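Long-range contacts in malonyl CoA-acyl carrier protein transacylase (Bartonella henselae, PDB 3QAT), which probably transfers the malonyl group from malonyl-CoA to acyl carrier protein, supplying malonyl-ACP for fatty acid biosynthesis: residues V30-V35 / S73-R78; R78-L83 / E310-V315; T277-G282 / L301-A306. All blocks are in the same frame, centred on the assembly; numbering follows the deposited sequence.

Contact 1: V30-V35 / S73-R78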
ATOM      1  N   VAL A  30      11.367   6.161 -21.981  1.00 13.91           N
ATOM      2  CA  VAL A  30      11.583   7.497 -21.418  1.00 12.83           C
ATOM      3  C   VAL A  30      10.460   7.876 -20.426  1.00 12.00           C
ATOM      4  O   VAL A  30      10.719   8.595 -19.465  1.00 11.45           O
ATOM      5  CB  VAL A  30      11.802   8.577 -22.543  1.00 13.52           C
ATOM      6  CG1 VAL A  30      10.469   8.950 -23.232  1.00 13.91           C
ATOM      7  CG2 VAL A  30      12.520   9.826 -21.985  1.00 12.57           C
ATOM      8  N   ALA A  31       9.243   7.368 -20.640  1.00 11.51           N
ATOM      9  CA  ALA A  31       8.136   7.705 -19.755  1.00 11.80           C
ATOM     10  C   ALA A  31       8.461   7.195 -18.354  1.00 11.27           C
ATOM     11  O   ALA A  31       8.130   7.847 -17.369  1.00 11.79           O
ATOM     12  CB  ALA A  31       6.822   7.094 -20.246  1.00 11.65           C
ATOM     13  N   ALA A  32       9.096   6.026 -18.271  1.00 11.52           N
ATOM     14  CA  ALA A  32       9.451   5.483 -16.941  1.00  9.67           C
ATOM     15  C   ALA A  32      10.633   6.233 -16.349  1.00 10.94           C
ATOM     16  O   ALA A  32      10.614   6.606 -15.162  1.00  9.83           O
ATOM     17  CB  ALA A  32       9.756   3.968 -17.049  1.00 10.33           C
ATOM     18  N   ARG A  33      11.644   6.482 -17.186  1.00 10.98           N
ATOM     19  CA  ARG A  33      12.853   7.199 -16.751  1.00 11.56           C
ATOM     20  C   ARG A  33      12.495   8.563 -16.144  1.00 11.14           C
ATOM     21  O   ARG A  33      13.015   8.943 -15.070  1.00 10.88           O
ATOM     22  CB  ARG A  33      13.814   7.369 -17.945  1.00 12.94           C
ATOM     23  CG  ARG A  33      15.178   7.972 -17.628  1.00 15.84           C
ATOM     24  CD  ARG A  33      16.046   8.023 -18.936  1.00 21.64           C
ATOM     25  NE  ARG A  33      15.807   6.789 -19.697  1.00 25.82           N
ATOM     26  CZ  ARG A  33      15.496   6.696 -20.997  1.00 27.26           C
ATOM     27  NH1 ARG A  33      15.460   7.773 -21.800  1.00 26.41           N
ATOM     28  NH2 ARG A  33      15.263   5.491 -21.510  1.00 26.73           N
ATOM     29  N   MET A  34      11.576   9.277 -16.791  1.00 11.16           N
ATOM     30  CA  MET A  34      11.205  10.616 -16.311  1.00 10.46           C
ATOM     31  C   MET A  34      10.481  10.602 -14.972  1.00  9.52           C
ATOM     32  O   MET A  34      10.617  11.534 -14.212  1.00  9.33           O
ATOM     33  CB  MET A  34      10.362  11.348 -17.363  1.00 11.24           C
ATOM     34  CG  MET A  34      11.181  11.730 -18.564  1.00 12.61           C
ATOM     35  SD  MET A  34      10.272  12.655 -19.829  1.00 15.10           S
ATOM     36  CE  MET A  34       8.905  11.568 -20.193  1.00 13.12           C
ATOM     37  N   VAL A  35       9.716   9.556 -14.688  1.00  9.52           N
ATOM     38  CA  VAL A  35       9.084   9.458 -13.353  1.00  8.05           C
ATOM     39  C   VAL A  35      10.152   9.418 -12.257  1.00  7.92           C
ATOM     40  O   VAL A  35      10.074  10.190 -11.284  1.00  8.37           O
ATOM     41  CB  VAL A  35       8.146   8.225 -13.266  1.00  7.95           C
ATOM     42  CG1 VAL A  35       7.771   7.898 -11.795  1.00  9.41           C
ATOM     43  CG2 VAL A  35       6.905   8.472 -14.110  1.00  9.13           C
ATOM     44  N   SER A  73       5.322   2.234  -9.422  1.00  6.63           N
ATOM     45  CA  SER A  73       3.939   2.149  -9.888  1.00  6.72           C
ATOM     46  C   SER A  73       3.622   3.220 -10.933  1.00  7.08           C
ATOM     47  O   SER A  73       3.025   2.935 -11.984  1.00  7.14           O
ATOM     48  CB  SER A  73       2.941   2.250  -8.727  1.00  6.88           C
ATOM     49  OG  SER A  73       2.921   1.074  -7.942  1.00  6.56           O
ATOM     50  N   MET A  74       4.037   4.445 -10.640  1.00  7.10           N
ATOM     51  CA  MET A  74       3.748   5.561 -11.583  1.00  8.11           C
ATOM     52  C   MET A  74       4.541   5.444 -12.885  1.00  8.39           C
ATOM     53  O   MET A  74       4.047   5.836 -13.940  1.00  8.95           O
ATOM     54  CB  MET A  74       3.971   6.919 -10.906  1.00  8.44           C
ATOM     55  CG  MET A  74       2.825   7.280  -9.950  1.00 10.49           C
ATOM     56  SD  MET A  74       1.165   7.248 -10.713  1.00 11.03           S
ATOM     57  CE  MET A  74       1.375   8.386 -12.088  1.00 12.90           C
ATOM     58  N   ALA A  75       5.750   4.868 -12.834  1.00  8.14           N
ATOM     59  CA  ALA A  75       6.486   4.595 -14.090  1.00  9.35           C
ATOM     60  C   ALA A  75       5.661   3.632 -14.967  1.00  9.69           C
ATOM     61  O   ALA A  75       5.491   3.868 -16.172  1.00  9.62           O
ATOM     62  CB  ALA A  75       7.864   3.984 -13.798  1.00  8.77           C
ATOM     63  N   VAL A  76       5.138   2.564 -14.374  1.00  9.27           N
ATOM     64  CA  VAL A  76       4.259   1.651 -15.124  1.00  9.50           C
ATOM     65  C   VAL A  76       3.034   2.390 -15.693  1.00 10.13           C
ATOM     66  O   VAL A  76       2.717   2.230 -16.892  1.00 10.39           O
ATOM     67  CB  VAL A  76       3.824   0.455 -14.272  1.00  9.09           C
ATOM     68  CG1 VAL A  76       2.752  -0.382 -15.019  1.00  8.89           C
ATOM     69  CG2 VAL A  76       5.029  -0.399 -13.932  1.00  9.92           C
ATOM     70  N   ILE A  77       2.365   3.210 -14.873  1.00  9.50           N
ATOM     71  CA  ILE A  77       1.189   3.959 -15.345  1.00 10.06           C
ATOM     72  C   ILE A  77       1.555   4.841 -16.543  1.00 10.72           C
ATOM     73  O   ILE A  77       0.822   4.883 -17.553  1.00 11.12           O
ATOM     74  CB  ILE A  77       0.525   4.812 -14.219  1.00  9.65           C
ATOM     75  CG1 ILE A  77      -0.098   3.918 -13.119  1.00 10.02           C
ATOM     76  CG2 ILE A  77      -0.525   5.818 -14.814  1.00 11.57           C
ATOM     77  CD1 ILE A  77      -1.351   3.074 -13.569  1.00 11.72           C
ATOM     78  N   ARG A  78       2.670   5.567 -16.428  1.00 10.39           N
ATOM     79  CA  ARG A  78       3.020   6.499 -17.502  1.00 11.39           C
ATOM     80  C   ARG A  78       3.362   5.787 -18.793  1.00 12.57           C
ATOM     81  O   ARG A  78       2.999   6.273 -19.878  1.00 13.20           O
ATOM     82  CB  ARG A  78       4.162   7.427 -17.099  1.00 12.07           C
ATOM     83  CG  ARG A  78       3.776   8.336 -15.982  1.00 14.02           C
ATOM     84  CD  ARG A  78       3.088   9.563 -16.506  1.00 17.36           C
ATOM     85  NE  ARG A  78       2.818  10.497 -15.411  1.00 15.49           N
ATOM     86  CZ  ARG A  78       3.695  11.404 -14.956  1.00 18.84           C
ATOM     87  NH1 ARG A  78       4.922  11.492 -15.452  1.00 20.18           N
ATOM     88  NH2 ARG A  78       3.341  12.210 -13.986  1.00 16.32           N
TER
HETATM   89  O   HOH W   1       6.450  10.020 -17.649  1.00  8.48           O
HETATM   90  O   HOH W   2       7.698  12.669 -14.511  1.00 11.25           O
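Two roughly antiparallel helices meet where Ala-31, Ala-32 and Val-35 of helix 30-43 face Met-74, Ala-75 and Arg-78 of helix 62-82. The axes of the short segments approach to 7.9 Å and make an angle of 148°. The small side chains allow this closeness: at the centre, Ala-32 CB touches Ala-75 CB at 3.8 Å, and Ala-75 CB is equally close to Ala-32 CA, methyl against backbone. Nearly one turn further along helix 30-43, Val-35 spreads its two methyls along helix 62-82. Its CG1, anti to the backbone N (chi1 165°), packs on the backbone at Ala-75, with Val-35 CG1 3.8 Å from Ala-75 N, and also meets Met-74 CB. Its CG2 reaches the next turn, 3.6 Å from Arg-78 CG, where the valine and the arginine chain cross obliquely. Helix 62-82 is the inner member of the pair in this α/β core: Ile-77 rests on Phe-9 and Phe-11 of the central parallel sheet, while helix 30-43 adds an outer layer. The far end of Met-74 turns from the valine to Cys-106 and Ala-107 of helix 100-107, which follows a probable nucleophile elbow. About one turn before Val-35, Ala-31 CB sits 3.9 Å from Arg-78 O. At the partly exposed margin the arginine chain bends at chi2 (-85°), CD turning off the line of the first bonds, and its guanidinium reaches backbone carbonyls of helix 30-43 through water. One water, in the guanidinium plane at its edge, accepts from Arg-78 NH1 at 3.1 Å and donates to Ala-31 O at 2.8 Å. A second water accepts from the same Arg-78 NH1 and donates, weakly, to Met-34 O.

Contact 2: R78-L83 / E310-V315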
ATOM      1  N   ARG A  78       2.670   5.567 -16.428  1.00 10.39           N
ATOM      2  CA  ARG A  78       3.020   6.499 -17.502  1.00 11.39           C
ATOM      3  C   ARG A  78       3.362   5.787 -18.793  1.00 12.57           C
ATOM      4  O   ARG A  78       2.999   6.273 -19.878  1.00 13.20           O
ATOM      5  CB  ARG A  78       4.162   7.427 -17.099  1.00 12.07           C
ATOM      6  CG  ARG A  78       3.776   8.336 -15.982  1.00 14.02           C
ATOM      7  CD  ARG A  78       3.088   9.563 -16.506  1.00 17.36           C
ATOM      8  NE  ARG A  78       2.818  10.497 -15.411  1.00 15.49           N
ATOM      9  CZ  ARG A  78       3.695  11.404 -14.956  1.00 18.84           C
ATOM     10  NH1 ARG A  78       4.922  11.492 -15.452  1.00 20.18           N
ATOM     11  NH2 ARG A  78       3.341  12.210 -13.986  1.00 16.32           N
ATOM     12  N   VAL A  79       4.064   4.657 -18.694  1.00 11.88           N
ATOM     13  CA  VAL A  79       4.311   3.832 -19.893  1.00 13.27           C
ATOM     14  C   VAL A  79       2.993   3.350 -20.519  1.00 13.62           C
ATOM     15  O   VAL A  79       2.797   3.485 -21.731  1.00 14.10           O
ATOM     16  CB  VAL A  79       5.267   2.636 -19.599  1.00 12.74           C
ATOM     17  CG1 VAL A  79       5.368   1.687 -20.824  1.00 14.73           C
ATOM     18  CG2 VAL A  79       6.646   3.134 -19.211  1.00 12.16           C
ATOM     19  N   MET A  80       2.073   2.822 -19.699  1.00 13.43           N
ATOM     20  CA  MET A  80       0.764   2.400 -20.198  1.00 14.05           C
ATOM     21  C   MET A  80       0.015   3.543 -20.888  1.00 14.35           C
ATOM     22  O   MET A  80      -0.565   3.364 -21.976  1.00 15.07           O
ATOM     23  CB  MET A  80      -0.106   1.823 -19.072  1.00 14.30           C
ATOM     24  CG  MET A  80       0.463   0.533 -18.489  1.00 13.67           C
ATOM     25  SD  MET A  80      -0.620  -0.148 -17.194  1.00 15.80           S
ATOM     26  CE  MET A  80      -1.907  -0.966 -18.129  1.00 17.75           C
ATOM     27  N   GLU A  81       0.010   4.719 -20.263  1.00 13.39           N
ATOM     28  CA  GLU A  81      -0.627   5.883 -20.868  1.00 14.52           C
ATOM     29  C   GLU A  81       0.002   6.276 -22.203  1.00 15.78           C
ATOM     30  O   GLU A  81      -0.732   6.599 -23.147  1.00 16.26           O
ATOM     31  CB  GLU A  81      -0.672   7.052 -19.890  1.00 13.50           C
ATOM     32  CG  GLU A  81      -1.586   6.746 -18.707  1.00 14.24           C
ATOM     33  CD  GLU A  81      -1.546   7.833 -17.664  1.00 15.84           C
ATOM     34  OE1 GLU A  81      -0.485   8.485 -17.488  1.00 16.57           O
ATOM     35  OE2 GLU A  81      -2.589   8.008 -16.998  1.00 19.16           O
ATOM     36  N   GLN A  82       1.333   6.222 -22.322  1.00 16.10           N
ATOM     37  CA  GLN A  82       1.959   6.559 -23.619  1.00 18.12           C
ATOM     38  C   GLN A  82       1.525   5.573 -24.704  1.00 18.44           C
ATOM     39  O   GLN A  82       1.373   5.938 -25.885  1.00 19.36           O
ATOM     40  CB  GLN A  82       3.495   6.606 -23.535  1.00 18.05           C
ATOM     41  CG  GLN A  82       4.105   7.028 -24.870  1.00 22.18           C
ATOM     42  CD  GLN A  82       5.512   7.611 -24.789  1.00 26.77           C
ATOM     43  OE1 GLN A  82       6.061   7.844 -23.707  1.00 27.47           O
ATOM     44  NE2 GLN A  82       6.103   7.861 -25.964  1.00 27.77           N
ATOM     45  N   LEU A  83       1.315   4.329 -24.284  1.00 18.51           N
ATOM     46  CA  LEU A  83       0.877   3.258 -25.185  1.00 19.55           C
ATOM     47  C   LEU A  83      -0.640   3.208 -25.407  1.00 20.17           C
ATOM     48  O   LEU A  83      -1.143   2.264 -26.029  1.00 21.75           O
ATOM     49  CB  LEU A  83       1.430   1.903 -24.722  1.00 18.70           C
ATOM     50  CG  LEU A  83       2.961   1.817 -24.771  1.00 19.97           C
ATOM     51  CD1 LEU A  83       3.465   0.508 -24.145  1.00 20.28           C
ATOM     52  CD2 LEU A  83       3.530   2.013 -26.185  1.00 23.00           C
ATOM     53  N   GLU A 310       2.179  -4.878 -22.043  1.00 16.59           N
ATOM     54  CA  GLU A 310       1.529  -5.249 -23.312  1.00 18.61           C
ATOM     55  C   GLU A 310       0.299  -6.138 -23.083  1.00 18.28           C
ATOM     56  O   GLU A 310      -0.761  -5.880 -23.662  1.00 18.78           O
ATOM     57  CB  GLU A 310       2.527  -5.898 -24.298  1.00 19.49           C
ATOM     58  CG  GLU A 310       3.645  -4.974 -24.804  1.00 25.06           C
ATOM     59  CD  GLU A 310       3.146  -3.799 -25.639  1.00 31.59           C
ATOM     60  OE1 GLU A 310       2.009  -3.848 -26.165  1.00 35.60           O
ATOM     61  OE2 GLU A 310       3.908  -2.820 -25.786  1.00 35.34           O
ATOM     62  N   ALA A 311       0.428  -7.142 -22.202  1.00 18.08           N
ATOM     63  CA  ALA A 311      -0.663  -8.067 -21.903  1.00 17.99           C
ATOM     64  C   ALA A 311      -1.840  -7.341 -21.256  1.00 18.41           C
ATOM     65  O   ALA A 311      -2.999  -7.576 -21.619  1.00 18.79           O
ATOM     66  CB  ALA A 311      -0.167  -9.216 -21.015  1.00 17.85           C
ATOM     67  N   ALA A 312      -1.545  -6.430 -20.316  1.00 16.72           N
ATOM     68  CA  ALA A 312      -2.597  -5.681 -19.637  1.00 16.70           C
ATOM     69  C   ALA A 312      -3.358  -4.791 -20.633  1.00 17.05           C
ATOM     70  O   ALA A 312      -4.593  -4.700 -20.581  1.00 16.73           O
ATOM     71  CB  ALA A 312      -1.997  -4.831 -18.483  1.00 15.54           C
ATOM     72  N   LEU A 313      -2.632  -4.164 -21.555  1.00 17.63           N
ATOM     73  CA  LEU A 313      -3.274  -3.305 -22.548  1.00 18.92           C
ATOM     74  C   LEU A 313      -4.228  -4.108 -23.456  1.00 20.23           C
ATOM     75  O   LEU A 313      -5.302  -3.623 -23.808  1.00 21.68           O
ATOM     76  CB  LEU A 313      -2.224  -2.574 -23.386  1.00 19.15           C
ATOM     77  CG  LEU A 313      -1.412  -1.538 -22.611  1.00 19.32           C
ATOM     78  CD1 LEU A 313      -0.197  -1.095 -23.398  1.00 22.25           C
ATOM     79  CD2 LEU A 313      -2.272  -0.321 -22.202  1.00 21.58           C
ATOM     80  N   ARG A 314      -3.843  -5.337 -23.784  1.00 21.23           N
ATOM     81  CA  ARG A 314      -4.711  -6.244 -24.552  1.00 23.25           C
ATOM     82  C   ARG A 314      -5.976  -6.653 -23.777  1.00 23.55           C
ATOM     83  O   ARG A 314      -7.080  -6.664 -24.334  1.00 25.04           O
ATOM     84  CB  ARG A 314      -3.918  -7.479 -24.977  1.00 23.58           C
ATOM     85  CG  ARG A 314      -2.742  -7.148 -25.909  1.00 27.58           C
ATOM     86  CD  ARG A 314      -2.121  -8.389 -26.573  1.00 31.02           C
ATOM     87  NE  ARG A 314      -2.011  -9.543 -25.674  1.00 31.34           N
ATOM     88  CZ  ARG A 314      -0.903  -9.925 -25.030  1.00 30.74           C
ATOM     89  NH1 ARG A 314       0.244  -9.254 -25.174  1.00 26.63           N
ATOM     90  NH2 ARG A 314      -0.949 -11.002 -24.234  1.00 31.69           N
ATOM     91  N   VAL A 315      -5.812  -6.994 -22.498  1.00 22.77           N
ATOM     92  CA  VAL A 315      -6.941  -7.382 -21.662  1.00 23.26           C
ATOM     93  C   VAL A 315      -7.929  -6.206 -21.513  1.00 23.49           C
ATOM     94  O   VAL A 315      -9.151  -6.407 -21.524  1.00 23.84           O
ATOM     95  CB  VAL A 315      -6.435  -7.904 -20.275  1.00 22.38           C
ATOM     96  CG1 VAL A 315      -7.573  -8.088 -19.277  1.00 24.04           C
ATOM     97  CG2 VAL A 315      -5.663  -9.210 -20.455  1.00 23.35           C
TER
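Met-80 makes the first contact with helix 306-316, reaching over from the last turns of helix 62-82. Its chain is extended as far as SD and then bends at chi3 (80°), which sets CE against Ala-312 CB at 3.9 Å. The same methyl touches Leu-313 CD2 at 4.1 Å, so CE meets two successive residues of the partner helix. Leu-313 CD2 also lies over the backbone here, 4.1 Å from Met-80 O. Helix 306-316 is the C-terminal helix that follows the edge strand of the parallel sheet, and this contact seats it beside helix 62-82 on one flank of that sheet. Ala-312 also bears on Phe-279 of strand 275-281, and Ile-309 adds to the apolar layer by touching both Met-80 and Leu-83. Three residues on, Leu-83 is the first to leave helical backbone angles, and its CB points toward the partner helix. Leu-83 CB meets Leu-313 CD1 at 3.7 Å, the two leucines crossing at about a right angle. The fork of Leu-313 therefore serves both ends of the contact, one methyl for Leu-83 and the other for Met-80. Towards the surface, Leu-83 CD1 comes within 3.7 Å of Glu-310 OE2. Glu-310 is bent at chi2 (-64°), which turns its CD back, and the two side chains cross at about a right angle at the exposed margin.

Contact 3: T277-G282 / L301-A306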
ATOM      1  N   THR A 277     -11.181  -8.555 -13.270  1.00 18.38           N
ATOM      2  CA  THR A 277      -9.742  -8.597 -13.479  1.00 16.94           C
ATOM      3  C   THR A 277      -9.087  -7.578 -12.554  1.00 15.10           C
ATOM      4  O   THR A 277      -9.422  -6.406 -12.602  1.00 14.51           O
ATOM      5  CB  THR A 277      -9.338  -8.294 -14.946  1.00 17.80           C
ATOM      6  OG1 THR A 277      -9.994  -9.218 -15.823  1.00 19.70           O
ATOM      7  CG2 THR A 277      -7.836  -8.463 -15.138  1.00 18.45           C
ATOM      8  N   LEU A 278      -8.161  -8.047 -11.726  1.00 14.29           N
ATOM      9  CA  LEU A 278      -7.445  -7.162 -10.802  1.00 14.00           C
ATOM     10  C   LEU A 278      -6.003  -7.078 -11.241  1.00 13.46           C
ATOM     11  O   LEU A 278      -5.304  -8.101 -11.236  1.00 13.83           O
ATOM     12  CB  LEU A 278      -7.472  -7.756  -9.390  1.00 14.12           C
ATOM     13  CG  LEU A 278      -8.811  -7.880  -8.673  1.00 18.04           C
ATOM     14  CD1 LEU A 278      -8.633  -8.841  -7.499  1.00 21.94           C
ATOM     15  CD2 LEU A 278      -9.263  -6.534  -8.158  1.00 20.38           C
ATOM     16  N   PHE A 279      -5.554  -5.874 -11.588  1.00 11.84           N
ATOM     17  CA  PHE A 279      -4.179  -5.660 -12.004  1.00 10.90           C
ATOM     18  C   PHE A 279      -3.406  -5.120 -10.793  1.00 10.43           C
ATOM     19  O   PHE A 279      -3.940  -4.303 -10.057  1.00 11.23           O
ATOM     20  CB  PHE A 279      -4.110  -4.635 -13.134  1.00 10.48           C
ATOM     21  CG  PHE A 279      -4.674  -5.118 -14.429  1.00 11.99           C
ATOM     22  CD1 PHE A 279      -3.925  -5.931 -15.266  1.00 15.25           C
ATOM     23  CD2 PHE A 279      -5.962  -4.748 -14.802  1.00 13.61           C
ATOM     24  CE1 PHE A 279      -4.456  -6.359 -16.499  1.00 17.58           C
ATOM     25  CE2 PHE A 279      -6.497  -5.170 -16.003  1.00 16.62           C
ATOM     26  CZ  PHE A 279      -5.736  -5.961 -16.858  1.00 16.26           C
ATOM     27  N   GLU A 280      -2.203  -5.641 -10.596  1.00  8.94           N
ATOM     28  CA  GLU A 280      -1.239  -5.125  -9.601  1.00  8.07           C
ATOM     29  C   GLU A 280      -0.182  -4.300 -10.356  1.00  8.70           C
ATOM     30  O   GLU A 280       0.617  -4.841 -11.136  1.00  9.52           O
ATOM     31  CB  GLU A 280      -0.586  -6.303  -8.854  1.00  7.53           C
ATOM     32  CG  GLU A 280       0.457  -5.836  -7.823  1.00  7.36           C
ATOM     33  CD  GLU A 280       0.916  -6.945  -6.874  1.00  7.16           C
ATOM     34  OE1 GLU A 280       0.731  -8.157  -7.215  1.00  8.40           O
ATOM     35  OE2 GLU A 280       1.410  -6.581  -5.758  1.00  9.09           O
ATOM     36  N   ILE A 281      -0.182  -2.994 -10.100  1.00  7.57           N
ATOM     37  CA  ILE A 281       0.614  -2.064 -10.884  1.00  8.19           C
ATOM     38  C   ILE A 281       1.887  -1.714 -10.137  1.00  7.37           C
ATOM     39  O   ILE A 281       1.822  -1.098  -9.080  1.00  7.92           O
ATOM     40  CB  ILE A 281      -0.186  -0.749 -11.123  1.00  7.97           C
ATOM     41  CG1 ILE A 281      -1.551  -0.997 -11.793  1.00 10.27           C
ATOM     42  CG2 ILE A 281       0.655   0.238 -11.963  1.00  9.75           C
ATOM     43  CD1 ILE A 281      -1.458  -1.699 -13.170  1.00 13.15           C
ATOM     44  N   GLY A 282       3.042  -2.097 -10.667  1.00  8.48           N
ATOM     45  CA  GLY A 282       4.329  -1.748 -10.040  1.00  8.88           C
ATOM     46  C   GLY A 282       5.200  -2.933  -9.668  1.00  9.32           C
ATOM     47  O   GLY A 282       5.315  -3.889 -10.418  1.00 10.65           O
ATOM     48  N   LEU A 301      -3.547 -10.255 -12.243  1.00 13.15           N
ATOM     49  CA  LEU A 301      -2.387 -10.137 -13.119  1.00 12.93           C
ATOM     50  C   LEU A 301      -1.437  -9.086 -12.606  1.00 11.77           C
ATOM     51  O   LEU A 301      -1.870  -8.018 -12.181  1.00 11.95           O
ATOM     52  CB  LEU A 301      -2.810  -9.764 -14.555  1.00 14.29           C
ATOM     53  CG  LEU A 301      -3.735 -10.762 -15.279  1.00 16.68           C
ATOM     54  CD1 LEU A 301      -4.119 -10.205 -16.620  1.00 19.82           C
ATOM     55  CD2 LEU A 301      -3.054 -12.120 -15.426  1.00 21.52           C
ATOM     56  N   THR A 302      -0.147  -9.399 -12.667  1.00 11.30           N
ATOM     57  CA  THR A 302       0.896  -8.428 -12.318  1.00 10.86           C
ATOM     58  C   THR A 302       1.250  -7.550 -13.534  1.00 10.67           C
ATOM     59  O   THR A 302       1.281  -8.020 -14.676  1.00 11.49           O
ATOM     60  CB  THR A 302       2.166  -9.114 -11.770  1.00 10.64           C
ATOM     61  OG1 THR A 302       2.550 -10.216 -12.608  1.00 12.32           O
ATOM     62  CG2 THR A 302       1.925  -9.638 -10.356  1.00 11.57           C
ATOM     63  N   VAL A 303       1.553  -6.281 -13.277  1.00 10.85           N
ATOM     64  CA  VAL A 303       1.992  -5.343 -14.332  1.00 10.74           C
ATOM     65  C   VAL A 303       3.253  -4.586 -13.899  1.00 10.81           C
ATOM     66  O   VAL A 303       3.171  -3.500 -13.299  1.00 10.03           O
ATOM     67  CB  VAL A 303       0.879  -4.334 -14.702  1.00 10.50           C
ATOM     68  CG1 VAL A 303       1.202  -3.671 -16.014  1.00 11.95           C
ATOM     69  CG2 VAL A 303      -0.494  -5.039 -14.802  1.00 11.73           C
ATOM     70  N   GLY A 304       4.413  -5.169 -14.207  1.00 11.47           N
ATOM     71  CA  GLY A 304       5.705  -4.605 -13.811  1.00 12.74           C
ATOM     72  C   GLY A 304       6.751  -4.601 -14.893  1.00 14.53           C
ATOM     73  O   GLY A 304       7.721  -3.858 -14.813  1.00 16.29           O
ATOM     74  N   THR A 305       6.540  -5.413 -15.918  1.00 14.19           N
ATOM     75  CA  THR A 305       7.487  -5.518 -17.042  1.00 14.48           C
ATOM     76  C   THR A 305       6.831  -5.032 -18.331  1.00 14.66           C
ATOM     77  O   THR A 305       5.591  -4.891 -18.416  1.00 14.65           O
ATOM     78  CB  THR A 305       7.952  -6.966 -17.249  1.00 14.08           C
ATOM     79  OG1 THR A 305       6.832  -7.762 -17.652  1.00 14.70           O
ATOM     80  CG2 THR A 305       8.581  -7.557 -15.984  1.00 17.28           C
ATOM     81  N   ALA A 306       7.657  -4.795 -19.341  1.00 14.92           N
ATOM     82  CA  ALA A 306       7.171  -4.405 -20.661  1.00 15.17           C
ATOM     83  C   ALA A 306       6.160  -5.424 -21.221  1.00 15.03           C
ATOM     84  O   ALA A 306       5.089  -5.045 -21.736  1.00 16.08           O
ATOM     85  CB  ALA A 306       8.348  -4.198 -21.633  1.00 16.75           C
TER
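Four backbone hydrogen bonds join strands 277-281 and 301-303 in parallel register, Phe-279 opposite Leu-301, Glu-280 opposite Thr-302 and Ile-281 opposite Val-303. Leu-301 N donates to Leu-278 O at 3.0 Å, and Leu-301 O receives Glu-280 N at 2.9 Å. Val-303 N then gives the shortest bond, 2.7 Å to Glu-280 O, though it is bent to 147° at the hydrogen. Val-303 O takes Gly-282 N at 3.0 Å, with the donor tilted 33° from the carbonyl plane. Beyond this bond the strands end, and Gly-304 CA passes close to Gly-282 O.

Glu-280 and Thr-302 lie side by side on one face of the sheet, Glu-280 OE1 being 3.7 Å from Thr-302 CG2. Their polar ends go elsewhere. Glu-280 bonds Thr-288 OG1 through OE1 and Leu-287 N through OE2, fixing the buried carboxylate at the start of helix 286-294, while Thr-302 OG1 pairs with Glu-308.

The other face is apolar and centres on Val-303. With CG1 anti to the backbone N (chi1 -164°), CG2 stands beside that N, anti to the carbonyl carbon, and touches two neighbours across the strand pair. Val-303 CG2 meets Phe-279 CD1 at 3.6 Å and Ile-281 CD1 at 3.8 Å. Leu-301 runs alongside the phenylalanine, with Leu-301 CD1 3.9 Å from Phe-279 CE1. Thr-277 CG2 lies over one face of that ring, near its rim, and Val-315 of helix 306-316 packs on the ring as well. With helix 286-294 linking the two strands, the arrangement is a beta-alpha-beta crossover, here forming the edge of the parallel sheet in the α/β core of an acyl transferase domain.

How the contacts relate
From the N terminus, contact 1 closes first, bringing helix 62-82 back onto helix 30-43 after a mostly helical excursion of 37 residues. The same helix, whose Arg-78 is common to the segments of contacts 1 and 2, then opens contact 2; its loop of 226 residues includes the separate mixed sheet and returns only at the C-terminal helix 306-316. Contact 3 is nested inside that loop and closes a short beta-alpha-beta unit; its second strand leads through two residues into helix 306-316. Contact 3 meets both others: Met-80 SD lies 4.1 Å from Val-303 CG1, and Ser-73 OG probably hydrogen-bonds Ile-281 O. Helix 62-82 thus connects outer helix, C-terminal helix and parallel sheet.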